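Local coordinates for protein EccC5 (Mycobacterium xenopi RIVM700367, PDB 7B9F) that probably serves as the FtsK/SpoIIIE-family P-loop ATPase component of the mycobacterial ESX-5 type VII secretion system, at residues N20-P32 / L188-G200. Numbering follows the deposited sequence.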
loop_
_atom_site.group_PDB
_atom_site.type_symbol
_atom_site.label_atom_id
_atom_site.label_comp_id
_atom_site.label_asym_id
_atom_site.label_seq_id
_atom_site.Cartn_x
_atom_site.Cartn_y
_atom_site.Cartn_z
ATOM N N ASN C 20 -24.463 -3.549 34.667
ATOM C CA ASN C 20 -25.183 -4.804 34.809
ATOM C C ASN C 20 -26.295 -4.793 33.776
ATOM O O ASN C 20 -27.195 -3.952 33.842
ATOM C CB ASN C 20 -25.735 -4.964 36.226
ATOM C CG ASN C 20 -26.304 -6.340 36.480
ATOM O OD1 ASN C 20 -26.321 -7.194 35.599
ATOM N ND2 ASN C 20 -26.774 -6.565 37.700
ATOM N N ILE C 21 -26.225 -5.711 32.818
ATOM C CA ILE C 21 -27.100 -5.717 31.653
ATOM C C ILE C 21 -27.776 -7.074 31.579
ATOM O O ILE C 21 -27.100 -8.100 31.450
ATOM C CB ILE C 21 -26.337 -5.430 30.358
ATOM C CG1 ILE C 21 -25.590 -4.106 30.461
ATOM C CG2 ILE C 21 -27.289 -5.408 29.191
ATOM C CD1 ILE C 21 -26.498 -2.924 30.630
ATOM N N VAL C 22 -29.104 -7.090 31.668
ATOM C CA VAL C 22 -29.847 -8.327 31.477
ATOM C C VAL C 22 -29.952 -8.640 29.991
ATOM O O VAL C 22 -30.183 -7.751 29.162
ATOM C CB VAL C 22 -31.226 -8.237 32.143
ATOM C CG1 VAL C 22 -31.065 -8.210 33.648
ATOM C CG2 VAL C 22 -31.956 -6.986 31.696
ATOM N N LEU C 23 -29.745 -9.904 29.642
ATOM C CA LEU C 23 -29.886 -10.338 28.269
ATOM C C LEU C 23 -31.358 -10.382 27.874
ATOM O O LEU C 23 -32.232 -10.535 28.727
ATOM C CB LEU C 23 -29.251 -11.712 28.089
ATOM C CG LEU C 23 -27.736 -11.735 28.211
ATOM C CD1 LEU C 23 -27.215 -13.150 28.101
ATOM C CD2 LEU C 23 -27.140 -10.859 27.140
ATOM N N PRO C 24 -31.662 -10.248 26.584
ATOM C CA PRO C 24 -33.060 -10.324 26.153
ATOM C C PRO C 24 -33.582 -11.750 26.162
ATOM O O PRO C 24 -32.838 -12.708 25.954
ATOM C CB PRO C 24 -33.023 -9.757 24.728
ATOM C CG PRO C 24 -31.673 -9.157 24.574
ATOM C CD PRO C 24 -30.790 -9.960 25.444
ATOM N N THR C 25 -34.875 -11.876 26.401
ATOM C CA THR C 25 -35.510 -13.185 26.441
ATOM C C THR C 25 -35.701 -13.729 25.031
ATOM O O THR C 25 -36.253 -13.033 24.175
ATOM C CB THR C 25 -36.853 -13.086 27.146
ATOM O OG1 THR C 25 -36.667 -12.527 28.451
ATOM C CG2 THR C 25 -37.479 -14.449 27.270
ATOM N N PRO C 26 -35.261 -14.951 24.751
ATOM C CA PRO C 26 -35.425 -15.513 23.409
ATOM C C PRO C 26 -36.881 -15.799 23.093
ATOM O O PRO C 26 -37.735 -15.890 23.974
ATOM C CB PRO C 26 -34.621 -16.810 23.469
ATOM C CG PRO C 26 -33.684 -16.617 24.577
ATOM C CD PRO C 26 -34.402 -15.794 25.587
ATOM N N LEU C 27 -37.153 -15.948 21.801
ATOM C CA LEU C 27 -38.510 -16.189 21.349
ATOM C C LEU C 27 -38.938 -17.615 21.672
ATOM O O LEU C 27 -38.139 -18.459 22.080
ATOM C CB LEU C 27 -38.627 -15.939 19.851
ATOM C CG LEU C 27 -38.151 -14.573 19.382
ATOM C CD1 LEU C 27 -38.351 -14.460 17.893
ATOM C CD2 LEU C 27 -38.898 -13.481 20.112
ATOM N N SER C 28 -40.225 -17.875 21.490
ATOM C CA SER C 28 -40.807 -19.181 21.742
ATOM C C SER C 28 -41.720 -19.556 20.590
ATOM O O SER C 28 -42.337 -18.686 19.974
ATOM C CB SER C 28 -41.585 -19.185 23.045
ATOM O OG SER C 28 -40.840 -18.546 24.062
ATOM N N VAL C 29 -41.802 -20.847 20.295
ATOM C CA VAL C 29 -42.636 -21.311 19.192
ATOM C C VAL C 29 -43.237 -22.673 19.533
ATOM O O VAL C 29 -42.548 -23.537 20.094
ATOM C CB VAL C 29 -41.838 -21.312 17.874
ATOM C CG1 VAL C 29 -40.713 -22.333 17.882
ATOM C CG2 VAL C 29 -42.752 -21.550 16.693
ATOM N N PRO C 30 -44.528 -22.883 19.296
ATOM C CA PRO C 30 -45.128 -24.193 19.554
ATOM C C PRO C 30 -44.848 -25.157 18.416
ATOM O O PRO C 30 -44.915 -24.778 17.238
ATOM C CB PRO C 30 -46.624 -23.879 19.660
ATOM C CG PRO C 30 -46.803 -22.671 18.826
ATOM C CD PRO C 30 -45.544 -21.869 18.967
ATOM N N PRO C 31 -44.518 -26.414 18.724
ATOM C CA PRO C 31 -44.303 -27.389 17.659
ATOM C C PRO C 31 -45.620 -27.812 17.039
ATOM O O PRO C 31 -46.679 -27.736 17.684
ATOM C CB PRO C 31 -43.622 -28.561 18.388
ATOM C CG PRO C 31 -44.091 -28.442 19.787
ATOM C CD PRO C 31 -44.254 -26.977 20.058
ATOM N N PRO C 32 -45.612 -28.244 15.780
ATOM C CA PRO C 32 -46.835 -28.763 15.157
ATOM C C PRO C 32 -47.173 -30.159 15.662
ATOM O O PRO C 32 -46.368 -30.833 16.304
ATOM C CB PRO C 32 -46.493 -28.775 13.666
ATOM C CG PRO C 32 -45.012 -28.963 13.637
ATOM C CD PRO C 32 -44.489 -28.196 14.830
ATOM N N LEU C 188 -38.146 -23.451 22.543
ATOM C CA LEU C 188 -37.148 -22.443 22.220
ATOM C C LEU C 188 -36.961 -22.329 20.718
ATOM O O LEU C 188 -36.713 -23.324 20.034
ATOM C CB LEU C 188 -35.823 -22.786 22.883
ATOM C CG LEU C 188 -34.668 -21.839 22.596
ATOM C CD1 LEU C 188 -35.053 -20.436 22.975
ATOM C CD2 LEU C 188 -33.450 -22.275 23.374
ATOM N N GLU C 189 -37.084 -21.111 20.212
ATOM C CA GLU C 189 -36.890 -20.867 18.796
ATOM C C GLU C 189 -35.405 -21.019 18.476
ATOM O O GLU C 189 -34.560 -20.606 19.272
ATOM C CB GLU C 189 -37.413 -19.470 18.447
ATOM C CG GLU C 189 -37.389 -19.026 16.986
ATOM C CD GLU C 189 -36.022 -18.687 16.456
ATOM O OE1 GLU C 189 -35.183 -18.209 17.242
ATOM O OE2 GLU C 189 -35.780 -18.910 15.255
ATOM N N PRO C 190 -35.060 -21.626 17.339
ATOM C CA PRO C 190 -33.651 -21.980 17.105
ATOM C C PRO C 190 -32.714 -20.795 16.967
ATOM O O PRO C 190 -31.656 -20.778 17.606
ATOM C CB PRO C 190 -33.716 -22.797 15.811
ATOM C CG PRO C 190 -35.072 -23.344 15.785
ATOM C CD PRO C 190 -35.946 -22.281 16.372
ATOM N N VAL C 191 -33.072 -19.801 16.154
ATOM C CA VAL C 191 -32.131 -18.741 15.804
ATOM C C VAL C 191 -31.822 -17.852 16.996
ATOM O O VAL C 191 -30.653 -17.577 17.288
ATOM C CB VAL C 191 -32.663 -17.926 14.621
ATOM C CG1 VAL C 191 -31.769 -16.764 14.360
ATOM C CG2 VAL C 191 -32.643 -18.788 13.431
ATOM N N THR C 192 -32.851 -17.371 17.689
ATOM C CA THR C 192 -32.608 -16.488 18.823
ATOM C C THR C 192 -31.895 -17.218 19.947
ATOM O O THR C 192 -31.025 -16.646 20.612
ATOM C CB THR C 192 -33.917 -15.898 19.322
ATOM O OG1 THR C 192 -34.766 -16.958 19.765
ATOM C CG2 THR C 192 -34.598 -15.138 18.214
ATOM N N GLY C 193 -32.237 -18.487 20.162
ATOM C CA GLY C 193 -31.549 -19.261 21.180
ATOM C C GLY C 193 -30.075 -19.434 20.877
ATOM O O GLY C 193 -29.222 -19.241 21.746
ATOM N N LYS C 194 -29.756 -19.764 19.626
ATOM C CA LYS C 194 -28.361 -19.941 19.244
ATOM C C LYS C 194 -27.605 -18.621 19.291
ATOM O O LYS C 194 -26.438 -18.583 19.692
ATOM C CB LYS C 194 -28.272 -20.557 17.853
ATOM C CG LYS C 194 -26.885 -21.045 17.464
ATOM C CD LYS C 194 -26.176 -21.711 18.632
ATOM C CE LYS C 194 -24.855 -22.325 18.213
ATOM N NZ LYS C 194 -25.016 -23.330 17.135
ATOM N N ALA C 195 -28.247 -17.529 18.876
ATOM C CA ALA C 195 -27.583 -16.232 18.906
ATOM C C ALA C 195 -27.309 -15.786 20.332
ATOM O O ALA C 195 -26.254 -15.213 20.616
ATOM C CB ALA C 195 -28.419 -15.192 18.170
ATOM N N LEU C 196 -28.240 -16.047 21.249
ATOM C CA LEU C 196 -27.999 -15.700 22.643
ATOM C C LEU C 196 -26.916 -16.579 23.243
ATOM O O LEU C 196 -26.114 -16.114 24.061
ATOM C CB LEU C 196 -29.285 -15.820 23.446
ATOM C CG LEU C 196 -29.165 -15.149 24.804
ATOM C CD1 LEU C 196 -28.954 -13.671 24.611
ATOM C CD2 LEU C 196 -30.390 -15.407 25.634
ATOM N N GLN C 197 -26.887 -17.853 22.850
ATOM C CA GLN C 197 -25.794 -18.745 23.216
ATOM C C GLN C 197 -24.448 -18.171 22.804
ATOM O O GLN C 197 -23.511 -18.108 23.605
ATOM C CB GLN C 197 -26.013 -20.092 22.541
ATOM C CG GLN C 197 -25.289 -21.241 23.149
ATOM C CD GLN C 197 -26.073 -22.514 22.984
ATOM O OE1 GLN C 197 -27.248 -22.577 23.340
ATOM N NE2 GLN C 197 -25.438 -23.537 22.430
ATOM N N GLU C 198 -24.342 -17.744 21.547
ATOM C CA GLU C 198 -23.079 -17.220 21.040
ATOM C C GLU C 198 -22.704 -15.916 21.731
ATOM O O GLU C 198 -21.526 -15.683 22.026
ATOM C CB GLU C 198 -23.167 -17.015 19.534
ATOM C CG GLU C 198 -23.325 -18.297 18.750
ATOM C CD GLU C 198 -22.115 -19.192 18.827
ATOM O OE1 GLU C 198 -20.996 -18.666 18.936
ATOM O OE2 GLU C 198 -22.280 -20.427 18.777
ATOM N N PHE C 199 -23.690 -15.051 21.981
ATOM C CA PHE C 199 -23.430 -13.806 22.695
ATOM C C PHE C 199 -22.890 -14.080 24.088
ATOM O O PHE C 199 -21.942 -13.430 24.535
ATOM C CB PHE C 199 -24.705 -12.972 22.779
ATOM C CG PHE C 199 -24.482 -11.563 23.240
ATOM C CD1 PHE C 199 -24.396 -11.258 24.582
ATOM C CD2 PHE C 199 -24.396 -10.538 22.330
ATOM C CE1 PHE C 199 -24.192 -9.972 24.997
ATOM C CE2 PHE C 199 -24.197 -9.249 22.741
ATOM C CZ PHE C 199 -24.097 -8.966 24.076
ATOM N N GLY C 200 -23.497 -15.025 24.798
ATOM C CA GLY C 200 -22.988 -15.374 26.108
ATOM C C GLY C 200 -21.612 -15.994 26.048
ATOM O O GLY C 200 -20.807 -15.817 26.961
#
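Leu23 to Val29, extended chain just past strand 19-22, runs along most of the helix 190-202, against the helix direction: Val29 and Leu27 lie at its N-terminal end and Leu23 reaches Phe199. The backbones come closest where Ser28 forms a single beta bridge with Leu188, their CA atoms 4.9 Å apart, and there Glu189 N gives a straight but weak hydrogen bond to Leu27 O. One turn on, Leu27 N donates to Thr192 OG1 at 3.3 Å. The threonine hydroxyl faces the extended chain because it sits between its own backbone N and carbonyl carbon (chi1 62°), which also turns CG2 against Leu27 CG and CD1.

Glu189 is the N-cap of the helix. Its side chain leaves with CG opposite the backbone N (chi1 -176°) and bends at chi2, which brings the carboxylate over the first turn. OE1 is gripped by two groups of Thr192, accepting from the backbone N on its syn lone pair and from OG1 on its anti lone pair at 2.8 Å. Thr192 OG1 thus links the capping carboxylate to Leu27 N. OE2 accepts from Val191 N, which approaches from above the carboxylate plane, and forms a salt bridge with Arg104 of the long helix 97-132.

Further along, Pro26 fits between two leucines: its CB meets Leu188 CD1 at 3.7 Å, while its CG abuts Leu196 CD2, the two side chains crossing at about a right angle. The other branch of Leu196, CD1, packs on Leu23 CD1 at 3.9 Å, and Leu23 CD2 rests obliquely against CD1 and CE1 of the Phe199 ring. That ring stands edge-to-face with Trp176, while Pro24 turns to Phe107, Met110 and Leu114 of helix 97-132.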